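Long-range contacts in afamin (Homo sapiens, PDB 6FAK), which carries hydrophobic molecules in body fluids, binds vitamin E and keeps lipidated Wnt proteins soluble and active: residues Y498-F508 with F529-H538; L548-V556 with F569-G577. One frame throughout, in Å; residues are numbered along the deposited sequence.

Interaction 1. Residues Y498-F508 with F529-H538; sequences YVPPPFSQDLF and FLVNLVKLKH
Phe503 and Tyr498 both rest on the side chain of Lys535, where the proline-rich segment 498-508 runs along helix 521-536. Lys535 can be followed outward. Lys535 CB lies 3.6 Å from Phe503 CZ. Lys535 CG is 3.7 Å from Tyr498 OH. Its CD touches the same hydroxyl oxygen and Phe503 CZ. The chain stays extended beyond CG, which carries NZ past the two rings to hydrogen bonds with Leu421 O and Thr423 OG1.

Phe503 also meets Leu536, with Phe503 CD2 3.9 Å from Leu536 CB. With an alanine in place of Phe503, Lys535 CB and Leu536 CB would probably lose their aromatic cover and a gap would open between segment and helix. In the largely helical third albumin domain, the extended segment runs antiparallel along the last two turns of helix 521-536 and the residues just after it. No direct hydrogen bond joins the two. A water bridges them instead, donating to Leu507 O at 2.8 Å and accepting from Asn532 ND2. Asn532 OD1 hydrogen-bonds Thr423 OG1.

Phe508 CG, anti to the carbonyl carbon (chi1 -52°), turns the ring toward the helix, with Phe508 CE1 3.7 Å from Leu533 N. The edge of Phe508 is turned toward the face of Phe529, offset, with planes at 76°. Phe508 CZ meets Leu536 CD2 at 3.9 Å. The Tyr498-His538 edge-to-face pair is doubtful: the histidine has two conformers.

Interaction 2. Residues L548-V556 with F569-G577; sequences LFTNFANVV and FNEESPKIG
Pro574 lays its CG over the centre of the Phe552 ring, 3.7 Å from the centroid and 10° off the ring normal. This is a CH-pi contact. The same CG is held from other directions: Asn551 CG is 3.6 Å from it, and Leu548 CD1 packs against it too. The proline therefore fills a pocket lined by residues of successive turns of helix 542-560.

The conformations explain who meets whom. Phe552 has CG beside its backbone N (chi1 -85°), which swings the ring across to segment 569-577. Ile576 CG2 then sits in the ring plane, 3.8 Å from Phe552 CE2. Phe569 CZ approaches the ring near its plane as well, 3.7 Å from Phe552 CD1. Phe569 CG is anti to its own backbone N (chi1 -173°), and its ring extends toward the helix. There Val556 CG2 touches its edge, 3.6 Å from Phe569 CE2.

Val555 splits its two methyls. Val555 CG2 lies 3.3 Å from Glu572 O, and CG1 packs on the backbone of Ser573, the first residue beyond the end of helix 565-572. Ser573 OG turns back and makes a weak hydrogen bond to Phe569 O. Every contact across the segments is apolar or van der Waals in kind.

The disulfide Cys559-Cys568 ties the same two helices together nearby. Beyond the turn, Ile576 also touches Leu533 of helix 521-536, while Phe549 of helix 542-560 packs on Leu530.

Interactions 1 and 2 follow one another along the chain, both within the third albumin repeat. Their centres are 15 Å apart. Helix 521-536 serves interaction 1, and the next helix, 542-560, serves interaction 2. The two contacts touch directly. Phe529 meets Phe552 edge-to-face, and Ile576 CD1 lies 3.7 Å from Phe508 CG. Lys537 NZ probably hydrogen-bonds Ile576 O. One largely aromatic region thus joins both helices, segment 498-508 and the chain beyond helix 565-572. Strand 503-504 also pairs antiparallel with 584-585. That end reads as the remnant of a TEV protease site, so this pairing is probably not a feature of the natural protein. The hydrophobic-ligand pocket lies elsewhere, in the second albumin domain.

Interaction 1. Residues Y498-F508 with F529-H538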
loop_
_atom_site.group_PDB
_atom_site.type_symbol
_atom_site.label_atom_id
_atom_site.label_comp_id
_atom_site.label_asym_id
_atom_site.label_seq_id
_atom_site.Cartn_x
_atom_site.Cartn_y
_atom_site.Cartn_z
ATOM N N TYR A 498 15.825 -0.466 23.970
ATOM C CA TYR A 498 16.582 -0.918 22.844
ATOM C C TYR A 498 18.091 -0.815 23.089
ATOM O O TYR A 498 18.572 0.184 23.556
ATOM C CB TYR A 498 16.187 -0.113 21.591
ATOM C CG TYR A 498 17.025 -0.397 20.374
ATOM C CD1 TYR A 498 16.836 -1.549 19.596
ATOM C CD2 TYR A 498 17.981 0.507 19.954
ATOM C CE1 TYR A 498 17.623 -1.767 18.454
ATOM C CE2 TYR A 498 18.758 0.267 18.832
ATOM C CZ TYR A 498 18.560 -0.862 18.099
ATOM O OH TYR A 498 19.304 -1.034 16.954
ATOM N N VAL A 499 18.806 -1.860 22.704
ATOM C CA VAL A 499 20.274 -1.871 22.625
ATOM C C VAL A 499 20.685 -2.407 21.256
ATOM O O VAL A 499 20.294 -3.502 20.887
ATOM C CB VAL A 499 20.904 -2.746 23.769
ATOM C CG1 VAL A 499 22.449 -2.826 23.650
ATOM C CG2 VAL A 499 20.511 -2.159 25.141
ATOM N N PRO A 500 21.438 -1.609 20.469
ATOM C CA PRO A 500 21.769 -1.994 19.084
ATOM C C PRO A 500 22.801 -3.129 19.056
ATOM O O PRO A 500 23.525 -3.306 20.029
ATOM C CB PRO A 500 22.423 -0.717 18.535
ATOM C CG PRO A 500 23.043 -0.093 19.737
ATOM C CD PRO A 500 22.047 -0.322 20.843
ATOM N N PRO A 501 22.884 -3.875 17.950
ATOM C CA PRO A 501 24.063 -4.697 17.737
ATOM C C PRO A 501 25.293 -3.813 17.479
ATOM O O PRO A 501 25.167 -2.610 17.388
ATOM C CB PRO A 501 23.696 -5.442 16.474
ATOM C CG PRO A 501 22.998 -4.367 15.662
ATOM C CD PRO A 501 22.166 -3.629 16.654
ATOM N N PRO A 502 26.502 -4.410 17.399
ATOM C CA PRO A 502 27.629 -3.603 16.945
ATOM C C PRO A 502 27.382 -3.196 15.510
ATOM O O PRO A 502 26.635 -3.902 14.797
ATOM C CB PRO A 502 28.828 -4.586 16.990
ATOM C CG PRO A 502 28.339 -5.800 17.697
ATOM C CD PRO A 502 26.844 -5.817 17.607
ATOM N N PHE A 503 27.940 -2.071 15.114
ATOM C CA PHE A 503 27.931 -1.622 13.755
ATOM C C PHE A 503 29.375 -1.453 13.282
ATOM O O PHE A 503 30.195 -0.886 13.997
ATOM C CB PHE A 503 27.249 -0.272 13.613
ATOM C CG PHE A 503 25.781 -0.299 13.895
ATOM C CD1 PHE A 503 24.878 -0.922 13.007
ATOM C CD2 PHE A 503 25.290 0.243 15.047
ATOM C CE1 PHE A 503 23.489 -0.967 13.289
ATOM C CE2 PHE A 503 23.916 0.190 15.342
ATOM C CZ PHE A 503 23.032 -0.381 14.435
ATOM N N SER A 504 29.705 -1.888 12.088
ATOM C CA SER A 504 31.074 -1.572 11.643
ATOM C C SER A 504 31.285 -0.091 11.286
ATOM O O SER A 504 30.392 0.621 10.844
ATOM C CB SER A 504 31.546 -2.434 10.492
ATOM O OG SER A 504 30.721 -2.254 9.394
ATOM N N GLN A 505 32.547 0.326 11.395
ATOM C CA GLN A 505 32.934 1.681 11.074
ATOM C C GLN A 505 32.676 1.995 9.614
ATOM O O GLN A 505 32.364 3.114 9.293
ATOM C CB GLN A 505 34.393 1.925 11.500
ATOM C CG GLN A 505 34.781 3.380 11.637
ATOM C CD GLN A 505 35.849 3.632 12.712
ATOM O OE1 GLN A 505 35.647 3.332 13.898
ATOM N NE2 GLN A 505 36.980 4.197 12.299
ATOM N N ASP A 506 32.697 1.010 8.742
ATOM C CA ASP A 506 32.384 1.231 7.337
ATOM C C ASP A 506 30.978 1.703 7.031
ATOM O O ASP A 506 30.768 2.297 5.967
ATOM C CB ASP A 506 32.659 -0.009 6.482
ATOM C CG ASP A 506 32.798 0.348 4.970
ATOM O OD1 ASP A 506 33.776 1.060 4.612
ATOM O OD2 ASP A 506 31.925 -0.048 4.155
ATOM N N LEU A 507 30.003 1.434 7.919
ATOM C CA LEU A 507 28.626 1.963 7.734
ATOM C C LEU A 507 28.614 3.474 7.828
ATOM O O LEU A 507 27.661 4.138 7.377
ATOM C CB LEU A 507 27.676 1.391 8.808
ATOM C CG LEU A 507 26.709 0.261 8.372
ATOM C CD1 LEU A 507 27.370 -0.774 7.490
ATOM C CD2 LEU A 507 26.100 -0.390 9.589
ATOM N N PHE A 508 29.633 4.039 8.474
ATOM C CA PHE A 508 29.655 5.471 8.703
ATOM C C PHE A 508 30.790 6.163 7.948
ATOM O O PHE A 508 31.163 7.303 8.257
ATOM C CB PHE A 508 29.760 5.715 10.176
ATOM C CG PHE A 508 28.725 4.972 10.992
ATOM C CD1 PHE A 508 27.459 5.485 11.150
ATOM C CD2 PHE A 508 29.015 3.756 11.584
ATOM C CE1 PHE A 508 26.519 4.823 11.899
ATOM C CE2 PHE A 508 28.077 3.105 12.330
ATOM C CZ PHE A 508 26.819 3.639 12.470
ATOM N N PHE A 529 22.606 5.924 6.338
ATOM C CA PHE A 529 23.566 6.494 7.310
ATOM C C PHE A 529 22.867 7.085 8.534
ATOM O O PHE A 529 23.231 6.785 9.700
ATOM C CB PHE A 529 24.503 7.518 6.605
ATOM C CG PHE A 529 25.411 8.249 7.538
ATOM C CD1 PHE A 529 24.997 9.429 8.159
ATOM C CD2 PHE A 529 26.676 7.772 7.789
ATOM C CE1 PHE A 529 25.813 10.100 9.060
ATOM C CE2 PHE A 529 27.509 8.428 8.710
ATOM C CZ PHE A 529 27.063 9.606 9.349
ATOM N N LEU A 530 21.862 7.923 8.273
ATOM C CA LEU A 530 21.133 8.579 9.357
ATOM C C LEU A 530 20.431 7.585 10.282
ATOM O O LEU A 530 20.515 7.720 11.510
ATOM C CB LEU A 530 20.154 9.590 8.841
ATOM C CG LEU A 530 19.353 10.319 9.914
ATOM C CD1 LEU A 530 20.147 11.030 11.000
ATOM C CD2 LEU A 530 18.488 11.342 9.219
ATOM N N VAL A 531 19.778 6.584 9.681
ATOM C CA VAL A 531 19.098 5.581 10.433
ATOM C C VAL A 531 20.084 4.795 11.296
ATOM O O VAL A 531 19.842 4.633 12.504
ATOM C CB VAL A 531 18.204 4.686 9.549
ATOM C CG1 VAL A 531 17.683 3.457 10.290
ATOM C CG2 VAL A 531 17.036 5.506 9.036
ATOM N N ASN A 532 21.153 4.308 10.697
ATOM C CA ASN A 532 22.204 3.592 11.463
ATOM C C ASN A 532 22.806 4.447 12.592
ATOM O O ASN A 532 23.023 3.974 13.713
ATOM C CB ASN A 532 23.288 3.019 10.535
ATOM C CG ASN A 532 22.761 1.910 9.647
ATOM O OD1 ASN A 532 21.932 1.101 10.092
ATOM N ND2 ASN A 532 23.241 1.837 8.415
ATOM N N LEU A 533 23.005 5.730 12.320
ATOM C CA LEU A 533 23.482 6.661 13.336
ATOM C C LEU A 533 22.543 6.777 14.544
ATOM O O LEU A 533 23.021 6.790 15.733
ATOM C CB LEU A 533 23.711 8.043 12.727
ATOM C CG LEU A 533 24.411 9.041 13.626
ATOM C CD1 LEU A 533 25.848 8.618 13.929
ATOM C CD2 LEU A 533 24.344 10.407 12.947
ATOM N N VAL A 534 21.236 6.841 14.250
ATOM C CA VAL A 534 20.213 6.966 15.267
ATOM C C VAL A 534 20.167 5.678 16.096
ATOM O O VAL A 534 20.009 5.758 17.305
ATOM C CB VAL A 534 18.803 7.326 14.730
ATOM C CG1 VAL A 534 17.808 7.367 15.843
ATOM C CG2 VAL A 534 18.787 8.722 14.103
ATOM N N LYS A 535 20.298 4.513 15.456
ATOM C CA LYS A 535 20.365 3.227 16.202
ATOM C C LYS A 535 21.584 3.249 17.096
ATOM O O LYS A 535 21.505 2.950 18.308
ATOM C CB LYS A 535 20.448 2.037 15.255
ATOM C CG LYS A 535 19.138 1.725 14.561
ATOM C CD LYS A 535 19.248 0.587 13.593
ATOM C CE LYS A 535 17.899 0.280 13.011
ATOM N NZ LYS A 535 17.963 -0.857 12.093
ATOM N N LEU A 536 22.707 3.622 16.512
ATOM C CA LEU A 536 23.973 3.620 17.265
ATOM C C LEU A 536 23.925 4.559 18.508
ATOM O O LEU A 536 24.311 4.163 19.612
ATOM C CB LEU A 536 25.131 3.950 16.362
ATOM C CG LEU A 536 26.469 4.108 17.149
ATOM C CD1 LEU A 536 26.923 2.822 17.809
ATOM C CD2 LEU A 536 27.519 4.663 16.207
ATOM N N LYS A 537 23.381 5.746 18.314
ATOM C CA LYS A 537 23.324 6.810 19.303
ATOM C C LYS A 537 21.879 7.093 19.764
ATOM O O LYS A 537 21.490 8.257 19.941
ATOM C CB LYS A 537 23.928 8.061 18.669
ATOM C CG LYS A 537 25.361 7.916 18.190
ATOM C CD LYS A 537 26.281 7.643 19.358
ATOM C CE LYS A 537 27.701 8.154 19.079
ATOM N NZ LYS A 537 28.686 7.341 19.827
ATOM N N HIS A 538 21.091 6.031 19.917
ATOM C CA HIS A 538 19.684 6.128 20.333
ATOM C C HIS A 538 19.442 6.925 21.626
ATOM O O HIS A 538 18.366 7.520 21.778
ATOM C CB HIS A 538 19.045 4.721 20.461
ATOM C CG HIS A 538 19.605 3.891 21.578
ATOM N ND1 HIS A 538 18.985 3.786 22.810
ATOM C CD2 HIS A 538 20.715 3.118 21.654
ATOM C CE1 HIS A 538 19.704 3.010 23.597
ATOM N NE2 HIS A 538 20.759 2.594 22.931
HETATM O O HOH W 1 25.081 3.345 6.652
#

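Interaction 2. Residues L548-V556 with F569-G577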
loop_
_atom_site.group_PDB
_atom_site.type_symbol
_atom_site.label_atom_id
_atom_site.label_comp_id
_atom_site.label_asym_id
_atom_site.label_seq_id
_atom_site.Cartn_x
_atom_site.Cartn_y
_atom_site.Cartn_z
ATOM N N LEU A 548 24.532 16.381 14.800
ATOM C CA LEU A 548 25.591 15.523 14.366
ATOM C C LEU A 548 25.486 15.155 12.895
ATOM O O LEU A 548 26.478 15.112 12.167
ATOM C CB LEU A 548 25.652 14.283 15.243
ATOM C CG LEU A 548 26.765 13.262 15.013
ATOM C CD1 LEU A 548 28.134 13.918 15.159
ATOM C CD2 LEU A 548 26.584 12.138 16.024
ATOM N N PHE A 549 24.276 14.825 12.472
ATOM C CA PHE A 549 24.020 14.528 11.076
ATOM C C PHE A 549 24.374 15.711 10.167
ATOM O O PHE A 549 24.971 15.502 9.101
ATOM C CB PHE A 549 22.557 14.153 10.881
ATOM C CG PHE A 549 22.212 13.896 9.461
ATOM C CD1 PHE A 549 22.711 12.777 8.816
ATOM C CD2 PHE A 549 21.428 14.783 8.761
ATOM C CE1 PHE A 549 22.406 12.509 7.486
ATOM C CE2 PHE A 549 21.094 14.512 7.431
ATOM C CZ PHE A 549 21.601 13.378 6.800
ATOM N N THR A 550 23.982 16.921 10.548
ATOM C CA THR A 550 24.314 18.076 9.733
ATOM C C THR A 550 25.821 18.358 9.739
ATOM O O THR A 550 26.303 18.892 8.774
ATOM C CB THR A 550 23.612 19.395 10.122
ATOM O OG1 THR A 550 24.095 19.859 11.409
ATOM C CG2 THR A 550 22.127 19.182 10.103
ATOM N N ASN A 551 26.528 18.007 10.814
ATOM C CA ASN A 551 28.009 18.079 10.822
ATOM C C ASN A 551 28.610 17.162 9.702
ATOM O O ASN A 551 29.364 17.610 8.823
ATOM C CB ASN A 551 28.506 17.682 12.203
ATOM C CG ASN A 551 29.969 18.036 12.454
ATOM O OD1 ASN A 551 30.772 18.142 11.538
ATOM N ND2 ASN A 551 30.317 18.140 13.702
ATOM N N PHE A 552 28.225 15.883 9.724
ATOM C CA PHE A 552 28.621 14.919 8.706
ATOM C C PHE A 552 28.260 15.406 7.306
ATOM O O PHE A 552 29.077 15.299 6.385
ATOM C CB PHE A 552 27.976 13.558 8.965
ATOM C CG PHE A 552 28.715 12.685 9.909
ATOM C CD1 PHE A 552 29.855 12.021 9.509
ATOM C CD2 PHE A 552 28.193 12.411 11.169
ATOM C CE1 PHE A 552 30.503 11.131 10.369
ATOM C CE2 PHE A 552 28.835 11.546 12.046
ATOM C CZ PHE A 552 29.995 10.891 11.644
ATOM N N ALA A 553 27.064 15.980 7.155
ATOM C CA ALA A 553 26.585 16.484 5.852
ATOM C C ALA A 553 27.447 17.626 5.319
ATOM O O ALA A 553 27.794 17.651 4.127
ATOM C CB ALA A 553 25.140 16.947 5.924
ATOM N N ASN A 554 27.743 18.582 6.194
ATOM C CA ASN A 554 28.634 19.664 5.842
ATOM C C ASN A 554 30.015 19.128 5.420
ATOM O O ASN A 554 30.529 19.525 4.408
ATOM C CB ASN A 554 28.729 20.652 7.005
ATOM C CG ASN A 554 29.525 21.886 6.643
ATOM O OD1 ASN A 554 29.258 22.524 5.651
ATOM N ND2 ASN A 554 30.464 22.233 7.458
ATOM N N VAL A 555 30.577 18.180 6.158
ATOM C CA VAL A 555 31.885 17.591 5.827
ATOM C C VAL A 555 31.870 16.898 4.441
ATOM O O VAL A 555 32.763 17.125 3.623
ATOM C CB VAL A 555 32.378 16.671 6.938
ATOM C CG1 VAL A 555 33.553 15.839 6.499
ATOM C CG2 VAL A 555 32.756 17.498 8.187
ATOM N N VAL A 556 30.846 16.089 4.188
ATOM C CA VAL A 556 30.605 15.475 2.864
ATOM C C VAL A 556 30.567 16.480 1.719
ATOM O O VAL A 556 31.192 16.277 0.691
ATOM C CB VAL A 556 29.266 14.684 2.858
ATOM C CG1 VAL A 556 28.769 14.418 1.438
ATOM C CG2 VAL A 556 29.437 13.380 3.633
ATOM N N PHE A 569 37.386 13.275 4.124
ATOM C CA PHE A 569 36.319 12.858 5.027
ATOM C C PHE A 569 36.823 12.309 6.356
ATOM O O PHE A 569 36.341 12.714 7.414
ATOM C CB PHE A 569 35.438 11.791 4.377
ATOM C CG PHE A 569 34.227 11.454 5.194
ATOM C CD1 PHE A 569 34.277 10.448 6.157
ATOM C CD2 PHE A 569 33.047 12.165 5.026
ATOM C CE1 PHE A 569 33.159 10.144 6.918
ATOM C CE2 PHE A 569 31.926 11.861 5.785
ATOM C CZ PHE A 569 31.985 10.851 6.734
ATOM N N ASN A 570 37.781 11.387 6.299
ATOM C CA ASN A 570 38.327 10.773 7.511
ATOM C C ASN A 570 39.100 11.747 8.404
ATOM O O ASN A 570 39.070 11.595 9.625
ATOM C CB ASN A 570 39.188 9.547 7.179
ATOM C CG ASN A 570 38.372 8.386 6.610
ATOM O OD1 ASN A 570 37.166 8.261 6.855
ATOM N ND2 ASN A 570 39.034 7.529 5.845
ATOM N N GLU A 571 39.768 12.747 7.836
ATOM C CA GLU A 571 40.379 13.789 8.695
ATOM C C GLU A 571 39.400 14.856 9.217
ATOM O O GLU A 571 39.580 15.351 10.327
ATOM C CB GLU A 571 41.677 14.388 8.098
ATOM C CG GLU A 571 41.601 15.083 6.736
ATOM C CD GLU A 571 42.903 14.993 5.916
ATOM O OE1 GLU A 571 43.793 14.161 6.205
ATOM O OE2 GLU A 571 43.041 15.759 4.944
ATOM N N GLU A 572 38.334 15.154 8.471
ATOM C CA GLU A 572 37.407 16.238 8.850
ATOM C C GLU A 572 36.070 15.808 9.461
ATOM O O GLU A 572 35.391 16.649 10.043
ATOM C CB GLU A 572 37.113 17.127 7.630
ATOM C CG GLU A 572 38.342 17.748 6.980
ATOM C CD GLU A 572 39.153 18.631 7.917
ATOM O OE1 GLU A 572 38.633 19.059 8.959
ATOM O OE2 GLU A 572 40.325 18.884 7.605
ATOM N N SER A 573 35.664 14.539 9.306
ATOM C CA SER A 573 34.352 14.125 9.820
ATOM C C SER A 573 34.342 14.094 11.347
ATOM O O SER A 573 35.379 13.964 11.977
ATOM C CB SER A 573 33.950 12.756 9.265
ATOM O OG SER A 573 34.771 11.758 9.809
ATOM N N PRO A 574 33.167 14.224 11.955
ATOM C CA PRO A 574 33.158 14.058 13.406
ATOM C C PRO A 574 33.419 12.608 13.802
ATOM O O PRO A 574 33.159 11.689 13.014
ATOM C CB PRO A 574 31.758 14.524 13.816
ATOM C CG PRO A 574 30.966 14.593 12.584
ATOM C CD PRO A 574 31.890 14.722 11.431
ATOM N N LYS A 575 33.989 12.410 14.986
ATOM C CA LYS A 575 34.193 11.067 15.511
ATOM C C LYS A 575 32.924 10.677 16.268
ATOM O O LYS A 575 32.321 11.511 16.953
ATOM C CB LYS A 575 35.469 10.978 16.373
ATOM C CG LYS A 575 35.311 11.151 17.878
ATOM C CD LYS A 575 36.638 10.878 18.583
ATOM C CE LYS A 575 36.445 10.575 20.059
ATOM N NZ LYS A 575 35.813 11.712 20.782
ATOM N N ILE A 576 32.502 9.427 16.112
ATOM C CA ILE A 576 31.337 8.914 16.844
ATOM C C ILE A 576 31.664 7.718 17.739
ATOM O O ILE A 576 30.766 7.121 18.330
ATOM C CB ILE A 576 30.168 8.608 15.889
ATOM C CG1 ILE A 576 30.618 7.729 14.726
ATOM C CG2 ILE A 576 29.597 9.918 15.378
ATOM C CD1 ILE A 576 29.506 7.275 13.812
ATOM N N GLY A 577 32.953 7.416 17.891
ATOM C CA GLY A 577 33.391 6.270 18.661
ATOM C C GLY A 577 33.720 6.640 20.092
ATOM O O GLY A 577 34.137 7.772 20.382
#